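Local coordinates for chitin elicitor receptor kinase 1 (Arabidopsis thaliana, PDB 4EBY), which senses chitin oligomers as a plant immune receptor, probably through the LysM modules of its ectodomain, and is activated by chitin-induced dimerization, at residues Val22-Gln25 / Ile31-Tyr34; Leu43-Asn48 / Leu62-Cys67; Glu68-Pro71 / His77-Ser80; Asp87-Val92 / Asn110-Thr115; Leu126-Cys131 / Ile183-Gly188. One frame throughout, in Å; residues are numbered along the deposited sequence.

The ectodomain's LysM parts pack side by side, and four of the five contacts form a connected group. Contacts 1 and 2, with centres about 10 Å apart, meet where I31 CD1 lies 3.4 Å from P66 N. Contact 2 touches contact 3 through F65 and F79, on neighbouring strands of one sheet, and is tied to contact 5 by the C67-C129 disulfide. Contacts 3 and 5 meet along strands 74-82 and 122-128. Contact 4 is the outlier: its centre lies about 28 Å from that of contact 2, across the chain's centre. Glycans run through the set: N78 in contact 3 and N128 in contact 5 carry N-linked sugars, and Y34 of contact 1 borders another.

Contact 1 of 5, residues Val22-Gln25 / Ile31-Tyr34; sequences VINQ and IAPY
The backbones of helix 20-26 and the loop after it come closest at N24 and Y34, with 5.7 Å between their CA atoms, so the chain folds back on the helix within a few residues. Strand 8-13, this helix, helix 40-43 and strand 60-70 follow one another in the beta-alpha-alpha-beta order of a LysM fold. With Y34 CG anti to the backbone N (chi1 -180°), the ring reaches over the last turn of the helix. Q25 CB sits 4.0 Å from the centroid of the Y34 ring, 20° off the normal, a CH-pi contact over the face. The extended chain of Q25 carries its amide past the CE2 corner of the ring, the two planes 51° apart. N24, largely buried, offers its CB to Y34 CD1 at 3.7 Å. Tyrosine suits this place: its flat body lies on the helix while Y34 OH is hydrogen-bonded to S21 OG, one helical turn before Q25. Y34 also belongs to a glycan pocket with N28, S29 and S30, its side chain about 4 Å from a bound NAG at the nearest atoms. At the ring's rim, Q25 NE2 comes within 3.9 Å of Y34 CE2.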
# COMPACT_ATOMS: atom_id res chain seq x y z
N VAL A 22 -3.23 5.80 13.41
CA VAL A 22 -2.42 4.57 13.38
C VAL A 22 -1.91 4.27 11.97
O VAL A 22 -0.75 3.88 11.77
CB VAL A 22 -3.20 3.36 13.95
CG1 VAL A 22 -2.45 2.06 13.64
CG2 VAL A 22 -3.36 3.52 15.45
N ILE A 23 -2.75 4.49 10.96
CA ILE A 23 -2.31 4.32 9.59
C ILE A 23 -1.15 5.25 9.29
O ILE A 23 -0.14 4.84 8.73
CB ILE A 23 -3.45 4.57 8.61
CG1 ILE A 23 -4.52 3.49 8.81
CG2 ILE A 23 -2.95 4.58 7.14
CD1 ILE A 23 -5.81 3.77 8.02
N ASN A 24 -1.30 6.52 9.64
CA ASN A 24 -0.24 7.48 9.34
C ASN A 24 1.04 7.17 10.11
O ASN A 24 2.14 7.38 9.59
CB ASN A 24 -0.73 8.91 9.63
CG ASN A 24 0.07 9.97 8.90
OD1 ASN A 24 1.15 9.72 8.31
ND2 ASN A 24 -0.44 11.17 8.94
N GLN A 25 0.92 6.67 11.33
CA GLN A 25 2.10 6.32 12.10
C GLN A 25 2.83 5.16 11.41
O GLN A 25 4.04 5.22 11.14
CB GLN A 25 1.69 5.89 13.51
CG GLN A 25 2.88 5.52 14.38
CD GLN A 25 2.49 5.42 15.84
OE1 GLN A 25 1.50 4.77 16.20
NE2 GLN A 25 3.24 6.10 16.70
N ILE A 31 6.77 11.62 2.53
CA ILE A 31 5.62 11.99 1.71
C ILE A 31 4.32 12.16 2.54
O ILE A 31 3.43 12.94 2.18
CB ILE A 31 5.49 10.96 0.57
CG1 ILE A 31 6.49 11.33 -0.53
CG2 ILE A 31 4.06 10.86 0.06
CD1 ILE A 31 6.62 10.30 -1.63
N ALA A 32 4.24 11.45 3.68
CA ALA A 32 3.09 11.56 4.57
C ALA A 32 3.61 11.62 5.99
O ALA A 32 3.52 10.63 6.74
CB ALA A 32 2.17 10.36 4.41
N PRO A 33 4.19 12.76 6.35
CA PRO A 33 4.86 12.81 7.65
C PRO A 33 3.85 12.88 8.80
O PRO A 33 2.97 13.74 8.84
CB PRO A 33 5.73 14.06 7.55
CG PRO A 33 5.14 14.88 6.44
CD PRO A 33 4.37 13.98 5.55
N TYR A 34 4.00 11.95 9.73
CA TYR A 34 3.08 11.84 10.85
C TYR A 34 3.35 12.91 11.90
O TYR A 34 4.43 12.93 12.50
CB TYR A 34 3.24 10.44 11.46
CG TYR A 34 2.34 10.16 12.64
CD1 TYR A 34 0.97 10.37 12.56
CD2 TYR A 34 2.85 9.64 13.82
CE1 TYR A 34 0.12 10.09 13.64
CE2 TYR A 34 2.02 9.35 14.90
CZ TYR A 34 0.66 9.58 14.80
OH TYR A 34 -0.17 9.32 15.88

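Contact 2 of 5, residues Leu43-Asn48 / Leu62-Cys67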
# COMPACT_ATOMS: atom_id res chain seq x y z
N LEU A 43 -5.42 12.72 3.28
CA LEU A 43 -6.79 13.09 2.98
C LEU A 43 -6.98 13.52 1.52
O LEU A 43 -8.06 13.32 0.96
CB LEU A 43 -7.30 14.17 3.92
CG LEU A 43 -7.43 13.69 5.38
CD1 LEU A 43 -7.82 14.84 6.27
CD2 LEU A 43 -8.46 12.56 5.47
N ARG A 44 -5.96 14.12 0.93
CA ARG A 44 -6.08 14.56 -0.48
C ARG A 44 -6.40 13.43 -1.42
O ARG A 44 -7.00 13.65 -2.47
CB ARG A 44 -4.79 15.20 -0.96
CG ARG A 44 -4.63 16.60 -0.55
CD ARG A 44 -3.31 17.10 -1.08
NE ARG A 44 -3.02 18.38 -0.48
CZ ARG A 44 -2.09 18.57 0.44
NH1 ARG A 44 -1.33 17.55 0.85
NH2 ARG A 44 -1.91 19.78 0.93
N TYR A 45 -5.98 12.22 -1.07
CA TYR A 45 -6.24 11.05 -1.90
C TYR A 45 -7.50 10.30 -1.50
O TYR A 45 -7.81 9.25 -2.06
CB TYR A 45 -5.03 10.10 -1.88
CG TYR A 45 -3.83 10.68 -2.60
CD1 TYR A 45 -3.70 10.58 -4.00
CD2 TYR A 45 -2.86 11.38 -1.90
CE1 TYR A 45 -2.61 11.15 -4.64
CE2 TYR A 45 -1.77 11.94 -2.53
CZ TYR A 45 -1.65 11.82 -3.90
OH TYR A 45 -0.56 12.40 -4.50
N ASN A 46 -8.24 10.83 -0.52
CA ASN A 46 -9.43 10.17 0.01
C ASN A 46 -10.55 11.17 0.23
O ASN A 46 -10.94 11.44 1.35
CB ASN A 46 -9.11 9.48 1.34
CG ASN A 46 -8.08 8.38 1.19
OD1 ASN A 46 -8.43 7.24 0.88
ND2 ASN A 46 -6.81 8.72 1.40
N SER A 47 -11.04 11.76 -0.85
CA SER A 47 -12.08 12.79 -0.74
C SER A 47 -13.36 12.22 -0.14
O SER A 47 -14.22 12.97 0.34
CB SER A 47 -12.36 13.40 -2.10
OG SER A 47 -12.69 12.39 -3.04
N ASN A 48 -13.48 10.90 -0.16
CA ASN A 48 -14.63 10.19 0.40
C ASN A 48 -14.71 10.26 1.92
O ASN A 48 -15.77 10.03 2.51
CB ASN A 48 -14.60 8.73 -0.04
CG ASN A 48 -13.31 8.03 0.36
OD1 ASN A 48 -12.23 8.41 -0.09
ND2 ASN A 48 -13.41 7.02 1.21
N LEU A 62 -6.34 5.24 1.05
CA LEU A 62 -5.17 5.34 0.18
C LEU A 62 -4.10 6.21 0.82
O LEU A 62 -4.38 7.33 1.24
CB LEU A 62 -5.58 5.95 -1.17
CG LEU A 62 -6.42 5.03 -2.05
CD1 LEU A 62 -6.96 5.82 -3.23
CD2 LEU A 62 -5.58 3.84 -2.52
N VAL A 63 -2.88 5.70 0.89
CA VAL A 63 -1.80 6.45 1.53
C VAL A 63 -0.64 6.66 0.57
O VAL A 63 -0.05 5.67 0.10
CB VAL A 63 -1.28 5.69 2.79
CG1 VAL A 63 -0.19 6.48 3.53
CG2 VAL A 63 -2.43 5.37 3.75
N PRO A 64 -0.26 7.91 0.29
CA PRO A 64 0.90 8.09 -0.60
C PRO A 64 2.21 7.74 0.09
O PRO A 64 2.36 7.98 1.30
CB PRO A 64 0.86 9.59 -0.92
CG PRO A 64 0.28 10.20 0.37
CD PRO A 64 -0.76 9.20 0.85
N PHE A 65 3.14 7.15 -0.65
CA PHE A 65 4.47 6.83 -0.11
C PHE A 65 5.54 6.84 -1.21
O PHE A 65 5.20 6.78 -2.40
CB PHE A 65 4.45 5.50 0.66
CG PHE A 65 4.24 4.27 -0.20
CD1 PHE A 65 5.33 3.47 -0.53
CD2 PHE A 65 2.98 3.89 -0.64
CE1 PHE A 65 5.17 2.30 -1.29
CE2 PHE A 65 2.80 2.72 -1.42
CZ PHE A 65 3.89 1.92 -1.73
N PRO A 66 6.82 6.96 -0.84
CA PRO A 66 7.86 7.01 -1.89
C PRO A 66 8.05 5.64 -2.52
O PRO A 66 7.93 4.62 -1.85
CB PRO A 66 9.14 7.37 -1.11
CG PRO A 66 8.66 7.91 0.23
CD PRO A 66 7.38 7.18 0.51
N CYS A 67 8.36 5.61 -3.81
CA CYS A 67 8.51 4.33 -4.51
C CYS A 67 9.94 4.30 -5.06
O CYS A 67 10.27 5.02 -5.99
CB CYS A 67 7.45 4.21 -5.61
SG CYS A 67 7.47 2.61 -6.54
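N46 turns its CG anti to its own carbonyl carbon (chi1 -63°), and chi2 near -86° stands the amide plane about square to the CA-CB-CG plane, so that OD1 and ND2 both face the backbone of L62; Y45, with a similar first torsion, directs its ring farther along the same strand to P64. The setting is the beta-alpha-alpha-beta course of a LysM fold, where the loop after helix 40-43 is fastened to the returning strand 60-70. The loop is shaped by a type I turn from L43 to N46, closed by a backbone bond from N46 N to L43 O of 2.9 Å. The N46 amide pairs with the L62 backbone much as a neighbouring peptide group would. Its OD1 accepts L62 N at 2.9 Å, with an almost straight 176° at the hydrogen, and the donor lies in the carbonyl plane on a lone pair. Its ND2 gives a hydrogen to L62 O at 2.8 Å, using a lone pair in the plane of that carbonyl. Asparagine is apt here, since one short amide supplies donor and acceptor together, and two bonds fix its rotation. N46 ND2 is also hydrogen-bonded to I42 O, so the buried nitrogen has two acceptors. On its other edge the strand pairs with strand 8-13, V63 with A10. Apolar packing flanks the amide, with Y45 CB 4.2 Å from L62 CB. The branch tip L62 CD1 is in van der Waals contact with Y45 O at 3.7 Å. P64, a rigid ring within the strand, meets the tyrosine obliquely, its CB 3.9 Å from Y45 CE2.

Contact 3 of 5, residues Glu68-Pro71 / His77-Ser80; sequences ECQP and HNFS. With NAG (2-acetamido-2-deoxy-beta-D-glucopyranose), chain E.
A sugar on one strand is held by the other: N78 ND2 is covalently linked to C1 of a NAG (1.4 Å), and the acetamido N2 of that NAG donates to Q70 OE1 at 2.8 Å, 162° at the hydrogen. The glycan thus clasps the beta hairpin formed by strands 60-70 and 74-82, whose short segments 68-70 and 77-80 run at 96° to each other. N78 is the asparagine of an N-F-S sequon, which explains the attachment, and N124 ND2 holds the same sugar from strand 122-128. The Q70 chain, bent at its second torsion, curls back to bring OE1 to the acetamido N2, while the P71 ring brushes the sugar, its CG 3.5 Å from NAG O3. A glutamine fits well, because its oxygen serves the sugar and its nitrogen serves the hairpin, including a weak bond to G76 O. The second link is a histidine-carboxylate pair. H77 ND1 donates to E68 OE1 at 2.8 Å; the acceptor lies near the imidazole plane, but the donor stands 33° out of the carboxylate plane, on its syn side. A carboxylate so close would probably favour the protonated imidazole. The imidazole turns its CD2 edge to the face of F79, CD2 standing over the ring centre, while ND1, at another point of its edge, meets E68. A water knits the two links together, donating to E68 OE1 at 2.7 Å, while it accepts from Q70 NE2 at 3.0 Å and from N78 N at 3.0 Å.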
# COMPACT_ATOMS: atom_id res chain seq x y z
N GLU A 68 10.80 3.48 -4.45
CA GLU A 68 12.24 3.56 -4.67
C GLU A 68 12.80 2.26 -5.20
O GLU A 68 12.24 1.20 -4.94
CB GLU A 68 12.94 3.90 -3.34
CG GLU A 68 12.66 5.33 -2.88
CD GLU A 68 12.38 5.44 -1.40
OE1 GLU A 68 12.02 4.42 -0.77
OE2 GLU A 68 12.50 6.57 -0.87
N CYS A 69 13.90 2.33 -5.95
CA CYS A 69 14.56 1.11 -6.42
C CYS A 69 15.24 0.42 -5.24
O CYS A 69 15.92 1.06 -4.44
CB CYS A 69 15.56 1.43 -7.52
SG CYS A 69 16.06 -0.07 -8.43
N GLN A 70 15.01 -0.89 -5.12
CA GLN A 70 15.55 -1.67 -4.00
C GLN A 70 16.63 -2.62 -4.50
O GLN A 70 16.63 -2.99 -5.67
CB GLN A 70 14.45 -2.50 -3.37
CG GLN A 70 13.28 -1.67 -2.81
CD GLN A 70 13.68 -0.84 -1.61
OE1 GLN A 70 14.52 -1.25 -0.80
NE2 GLN A 70 13.06 0.33 -1.46
N PRO A 71 17.54 -3.02 -3.61
CA PRO A 71 18.51 -4.04 -4.04
C PRO A 71 17.78 -5.27 -4.53
O PRO A 71 16.83 -5.71 -3.90
CB PRO A 71 19.29 -4.34 -2.76
CG PRO A 71 19.16 -3.08 -1.94
CD PRO A 71 17.77 -2.58 -2.23
N HIS A 77 9.29 0.34 -0.84
CA HIS A 77 9.68 1.29 0.18
C HIS A 77 9.85 0.61 1.53
O HIS A 77 9.04 -0.24 1.88
CB HIS A 77 8.61 2.37 0.31
CG HIS A 77 8.97 3.42 1.32
ND1 HIS A 77 10.01 4.30 1.12
CD2 HIS A 77 8.46 3.69 2.53
CE1 HIS A 77 10.10 5.09 2.17
NE2 HIS A 77 9.19 4.73 3.06
N ASN A 78 10.90 1.00 2.26
CA ASN A 78 11.11 0.54 3.64
C ASN A 78 10.42 1.48 4.64
O ASN A 78 10.93 2.57 4.93
CB ASN A 78 12.60 0.50 3.98
CG ASN A 78 13.39 -0.45 3.11
OD1 ASN A 78 12.86 -1.45 2.62
ND2 ASN A 78 14.68 -0.13 2.93
N PHE A 79 9.27 1.06 5.14
CA PHE A 79 8.67 1.75 6.30
C PHE A 79 9.37 1.30 7.57
O PHE A 79 10.18 0.36 7.58
CB PHE A 79 7.18 1.47 6.40
CG PHE A 79 6.38 2.02 5.26
CD1 PHE A 79 6.03 3.36 5.24
CD2 PHE A 79 5.97 1.20 4.22
CE1 PHE A 79 5.30 3.88 4.19
CE2 PHE A 79 5.23 1.70 3.17
CZ PHE A 79 4.88 3.06 3.15
N SER A 80 9.09 2.01 8.67
CA SER A 80 9.65 1.64 9.96
C SER A 80 8.52 1.49 10.96
O SER A 80 7.55 2.26 10.95
CB SER A 80 10.66 2.69 10.44
OG SER A 80 11.82 2.72 9.62
C1 NAG E . 15.58 -1.20 2.55
C2 NAG E . 16.79 -0.54 1.88
C3 NAG E . 17.79 -1.62 1.50
C4 NAG E . 18.17 -2.41 2.75
C5 NAG E . 16.94 -2.91 3.48
C6 NAG E . 17.35 -3.58 4.79
C7 NAG E . 16.82 1.46 0.46
C8 NAG E . 16.25 2.15 -0.75
N2 NAG E . 16.43 0.21 0.69
O3 NAG E . 18.94 -1.03 0.91
O4 NAG E . 18.92 -3.54 2.40
O5 NAG E . 16.04 -1.85 3.72
O6 NAG E . 17.93 -2.66 5.70
O7 NAG E . 17.62 2.06 1.19
O HOH W 1 13.04 2.40 0.75

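Contact 4 of 5, residues Asp87-Val92 / Asn110-Thr115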
# COMPACT_ATOMS: atom_id res chain seq x y z
N ASP A 87 3.33 -8.19 19.77
CA ASP A 87 3.48 -8.20 18.32
C ASP A 87 4.18 -9.46 17.85
O ASP A 87 5.07 -10.00 18.54
CB ASP A 87 4.23 -6.97 17.82
CG ASP A 87 3.37 -5.73 17.74
OD1 ASP A 87 2.13 -5.86 17.84
OD2 ASP A 87 3.92 -4.62 17.56
N THR A 88 3.77 -9.94 16.68
CA THR A 88 4.42 -11.03 16.00
C THR A 88 4.58 -10.60 14.56
O THR A 88 3.90 -9.67 14.12
CB THR A 88 3.57 -12.32 16.01
OG1 THR A 88 2.31 -12.05 15.37
CG2 THR A 88 3.30 -12.76 17.44
N TYR A 89 5.49 -11.24 13.84
CA TYR A 89 5.63 -10.92 12.42
C TYR A 89 4.33 -11.13 11.67
O TYR A 89 3.97 -10.32 10.80
CB TYR A 89 6.75 -11.73 11.79
CG TYR A 89 8.15 -11.31 12.21
CD1 TYR A 89 8.54 -9.98 12.18
CD2 TYR A 89 9.08 -12.26 12.64
CE1 TYR A 89 9.84 -9.60 12.56
CE2 TYR A 89 10.37 -11.89 13.03
CZ TYR A 89 10.74 -10.56 12.98
OH TYR A 89 12.02 -10.19 13.37
N GLU A 90 3.61 -12.20 12.01
CA GLU A 90 2.33 -12.48 11.38
C GLU A 90 1.37 -11.32 11.64
O GLU A 90 0.75 -10.79 10.71
CB GLU A 90 1.72 -13.79 11.90
CG GLU A 90 0.36 -14.08 11.28
CD GLU A 90 -0.51 -15.01 12.11
OE1 GLU A 90 -0.51 -14.90 13.36
OE2 GLU A 90 -1.21 -15.85 11.51
N ARG A 91 1.23 -10.92 12.89
CA ARG A 91 0.27 -9.85 13.20
C ARG A 91 0.64 -8.51 12.57
O ARG A 91 -0.23 -7.78 12.08
CB ARG A 91 0.08 -9.69 14.70
CG ARG A 91 -1.27 -9.07 15.01
CD ARG A 91 -1.59 -9.19 16.47
NE ARG A 91 -0.69 -8.34 17.24
CZ ARG A 91 -0.76 -8.18 18.55
NH1 ARG A 91 -1.70 -8.79 19.25
NH2 ARG A 91 0.10 -7.38 19.16
N VAL A 92 1.92 -8.18 12.56
CA VAL A 92 2.36 -6.94 11.96
C VAL A 92 2.01 -6.91 10.47
O VAL A 92 1.57 -5.88 9.97
CB VAL A 92 3.87 -6.70 12.19
CG1 VAL A 92 4.35 -5.47 11.41
CG2 VAL A 92 4.13 -6.50 13.70
N ASN A 110 14.52 -8.70 9.17
CA ASN A 110 14.71 -8.24 10.56
C ASN A 110 15.40 -9.34 11.35
O ASN A 110 15.21 -10.52 11.05
CB ASN A 110 13.37 -7.88 11.19
CG ASN A 110 12.74 -6.68 10.54
OD1 ASN A 110 11.81 -6.81 9.71
ND2 ASN A 110 13.26 -5.52 10.85
N PRO A 111 16.23 -8.96 12.35
CA PRO A 111 17.08 -9.95 13.02
C PRO A 111 16.44 -10.62 14.23
O PRO A 111 17.03 -11.55 14.79
CB PRO A 111 18.29 -9.13 13.45
CG PRO A 111 17.69 -7.77 13.78
CD PRO A 111 16.65 -7.58 12.66
N PHE A 112 15.26 -10.17 14.63
CA PHE A 112 14.64 -10.72 15.83
C PHE A 112 14.02 -12.07 15.51
O PHE A 112 13.28 -12.20 14.55
CB PHE A 112 13.58 -9.74 16.36
CG PHE A 112 14.05 -8.31 16.37
CD1 PHE A 112 14.88 -7.84 17.39
CD2 PHE A 112 13.68 -7.46 15.34
CE1 PHE A 112 15.33 -6.52 17.38
CE2 PHE A 112 14.12 -6.14 15.32
CZ PHE A 112 14.96 -5.68 16.34
N PRO A 113 14.37 -13.09 16.30
CA PRO A 113 13.68 -14.37 16.14
C PRO A 113 12.19 -14.14 16.27
O PRO A 113 11.76 -13.25 17.00
CB PRO A 113 14.20 -15.20 17.32
CG PRO A 113 15.55 -14.62 17.62
CD PRO A 113 15.40 -13.14 17.36
N ALA A 114 11.39 -14.94 15.57
CA ALA A 114 9.95 -14.77 15.58
C ALA A 114 9.38 -14.84 17.00
O ALA A 114 8.33 -14.26 17.28
CB ALA A 114 9.29 -15.82 14.70
N THR A 115 10.08 -15.54 17.89
CA THR A 115 9.61 -15.73 19.26
C THR A 115 10.18 -14.71 20.27
O THR A 115 9.86 -14.75 21.46
CB THR A 115 9.95 -17.14 19.75
OG1 THR A 115 11.36 -17.37 19.60
CG2 THR A 115 9.20 -18.18 18.94
O HOH W 2 6.73 -13.45 15.14
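Y89, at the start of helix 89-96, spans to the loop 110-115 and is the residue on which both the polar and apolar contacts converge, within the second LysM part of the ectodomain. The direct hydrogen bond runs from Y89 OH to F112 O, a short 2.6 Å; the hydroxyl meets that carbonyl at 124° to its C=O bond and is tilted 17° from the carbonyl plane. Because the phenol oxygen is carried at the end of a long rigid ring, tyrosine can cross the gap and still give the loop carbonyl a donor. Beside this bond the hydroxyl is in van der Waals contact with F112, whose CB is 3.4 Å from Y89 OH; the oxygen lies at the edge of the phenylalanine ring, and the two side chains cross at about a right angle. A second, indirect link goes through a water that accepts from Y89 N at 2.8 Å and donates to A114 O at 2.8 Å, occupying one of the helix's first-turn amides. Apolar contact is made by the side of the ring: Y89 CE2 lies 3.9 Å from A114 CA, and Y89 CD2 is 4.1 Å from A114 CB, a methyl small enough to let the loop run close. L106 and Q107 of helix 103-109 and L123 of strand 122-128 also pack on Y89. Bonds within 87-92 set the helix start: T88 is the N-cap, and its OG1 accepts R91 N at 2.9 Å. The R91 guanidinium returns to D87, the residue before the N-cap, in a salt bridge, R91 NH2 meeting D87 OD1 at 2.9 Å on the anti side of the carboxylate.

Contact 5 of 5, residues Leu126-Cys131 / Ile183-Gly188; sequences LVNCSC and IVYVPG. With NAG (2-acetamido-2-deoxy-beta-D-glucopyranose), chain D.
S130 and Y185 meet by CH-pi contact: S130 CB stands over one face of the ring, 4.0 Å from its centroid and 21° off the normal. The opposite face is taken by I183 CG2, a branched methyl 4.2 Å above the plane of the Y185 ring, so the ring lies between S130 of the other segment and I183 of its own. With the serine OG anti to its backbone N (chi1 179°), the hydroxyl is carried to G132 N, which it holds by a hydrogen bond, and the CB is left for the ring. Van der Waals contact continues along the backbone, where C129 C approaches Y185 CE1 obliquely at 3.6 Å, and ends at N128 CB, 3.4 Å from Y185 OH. The two strands concerned, 122-128 and 183-187, are the outermost of a mixed six-stranded sheet, the second closing the C-terminal LysM domain; its V184 and V186 pair with strand 143-147. Y185 therefore reaches from one LysM part to another, where a long flat side chain spans the distance between backbones that do not pair. Covalent ties are of two kinds. Disulfides fasten segment 126-131, C129 to C67 and C131 to C5, and N128 ND2, glycosylated in an N-C-S sequon, is joined to C1 of a NAG at 1.5 Å. Hydrogen bonds add to these: N128 O is bonded to T145 OG1. A water makes the polar bridge, accepting from N128 ND2 at 3.1 Å and lying 3.3 Å from Y185 OH in a weak bond, with a second weak one to the sugar's O7.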
# COMPACT_ATOMS: atom_id res chain seq x y z
N LEU A 126 8.92 -3.80 4.42
CA LEU A 126 8.93 -3.57 2.98
C LEU A 126 7.53 -3.64 2.37
O LEU A 126 6.81 -4.62 2.55
CB LEU A 126 9.84 -4.61 2.30
CG LEU A 126 9.85 -4.52 0.77
CD1 LEU A 126 10.41 -3.18 0.35
CD2 LEU A 126 10.69 -5.69 0.20
N VAL A 127 7.16 -2.60 1.64
CA VAL A 127 5.93 -2.63 0.87
C VAL A 127 6.33 -2.33 -0.58
O VAL A 127 7.01 -1.32 -0.85
CB VAL A 127 4.96 -1.54 1.38
CG1 VAL A 127 3.75 -1.44 0.48
CG2 VAL A 127 4.51 -1.84 2.84
N ASN A 128 5.92 -3.19 -1.50
CA ASN A 128 6.33 -3.01 -2.89
C ASN A 128 5.43 -2.03 -3.62
O ASN A 128 4.35 -1.67 -3.13
CB ASN A 128 6.32 -4.36 -3.58
CG ASN A 128 7.46 -5.24 -3.13
OD1 ASN A 128 8.47 -4.75 -2.61
ND2 ASN A 128 7.32 -6.56 -3.36
N CYS A 129 5.89 -1.57 -4.78
CA CYS A 129 5.10 -0.62 -5.56
C CYS A 129 5.42 -0.79 -7.02
O CYS A 129 6.31 -1.57 -7.37
CB CYS A 129 5.41 0.82 -5.12
SG CYS A 129 7.19 1.27 -5.05
N SER A 130 4.70 -0.05 -7.86
CA SER A 130 4.95 -0.04 -9.30
C SER A 130 4.93 1.39 -9.80
O SER A 130 4.19 2.22 -9.28
CB SER A 130 3.84 -0.80 -10.02
OG SER A 130 4.07 -0.77 -11.44
N CYS A 131 5.74 1.65 -10.84
CA CYS A 131 5.72 2.92 -11.57
C CYS A 131 5.07 2.77 -12.94
O CYS A 131 5.05 3.73 -13.72
CB CYS A 131 7.13 3.50 -11.71
SG CYS A 131 7.88 3.87 -10.09
N ILE A 183 -1.07 -9.24 -3.60
CA ILE A 183 -1.18 -7.85 -4.02
C ILE A 183 -1.34 -7.77 -5.55
O ILE A 183 -0.81 -8.61 -6.31
CB ILE A 183 0.07 -7.09 -3.59
CG1 ILE A 183 -0.07 -6.68 -2.10
CG2 ILE A 183 0.32 -5.87 -4.44
CD1 ILE A 183 1.23 -6.30 -1.48
N VAL A 184 -2.06 -6.75 -5.99
CA VAL A 184 -2.07 -6.38 -7.41
C VAL A 184 -1.79 -4.88 -7.48
O VAL A 184 -2.00 -4.17 -6.49
CB VAL A 184 -3.40 -6.69 -8.13
CG1 VAL A 184 -3.60 -8.20 -8.27
CG2 VAL A 184 -4.59 -5.99 -7.44
N TYR A 185 -1.32 -4.42 -8.63
CA TYR A 185 -1.04 -3.00 -8.85
C TYR A 185 -2.13 -2.41 -9.74
O TYR A 185 -2.39 -2.92 -10.83
CB TYR A 185 0.33 -2.83 -9.49
CG TYR A 185 1.46 -3.39 -8.66
CD1 TYR A 185 1.82 -2.80 -7.46
CD2 TYR A 185 2.16 -4.51 -9.08
CE1 TYR A 185 2.84 -3.31 -6.70
CE2 TYR A 185 3.18 -5.03 -8.33
CZ TYR A 185 3.52 -4.42 -7.14
OH TYR A 185 4.54 -4.94 -6.38
N VAL A 186 -2.76 -1.35 -9.25
CA VAL A 186 -3.92 -0.75 -9.92
C VAL A 186 -3.61 0.73 -10.16
O VAL A 186 -3.24 1.42 -9.22
CB VAL A 186 -5.15 -0.83 -8.99
CG1 VAL A 186 -6.38 -0.13 -9.61
CG2 VAL A 186 -5.44 -2.31 -8.61
N PRO A 187 -3.75 1.23 -11.41
CA PRO A 187 -3.49 2.66 -11.62
C PRO A 187 -4.31 3.52 -10.68
O PRO A 187 -5.49 3.23 -10.43
CB PRO A 187 -3.98 2.90 -13.06
CG PRO A 187 -3.77 1.58 -13.73
CD PRO A 187 -4.10 0.54 -12.67
N GLY A 188 -3.68 4.55 -10.11
CA GLY A 188 -4.37 5.46 -9.22
C GLY A 188 -4.42 6.88 -9.76
O GLY A 188 -3.70 7.25 -10.68
C1 NAG D . 8.49 -7.40 -3.18
C2 NAG D . 8.01 -8.62 -2.38
C3 NAG D . 9.11 -9.67 -2.24
C4 NAG D . 9.82 -9.93 -3.55
C5 NAG D . 10.15 -8.63 -4.27
C6 NAG D . 10.78 -8.88 -5.64
C7 NAG D . 6.45 -8.08 -0.58
C8 NAG D . 6.33 -7.69 0.89
N2 NAG D . 7.68 -8.22 -1.03
O3 NAG D . 8.59 -10.88 -1.73
O4 NAG D . 11.02 -10.63 -3.25
O5 NAG D . 8.99 -7.85 -4.42
O6 NAG D . 9.91 -9.62 -6.47
O7 NAG D . 5.47 -8.23 -1.30
O HOH W 3 4.72 -7.70 -4.57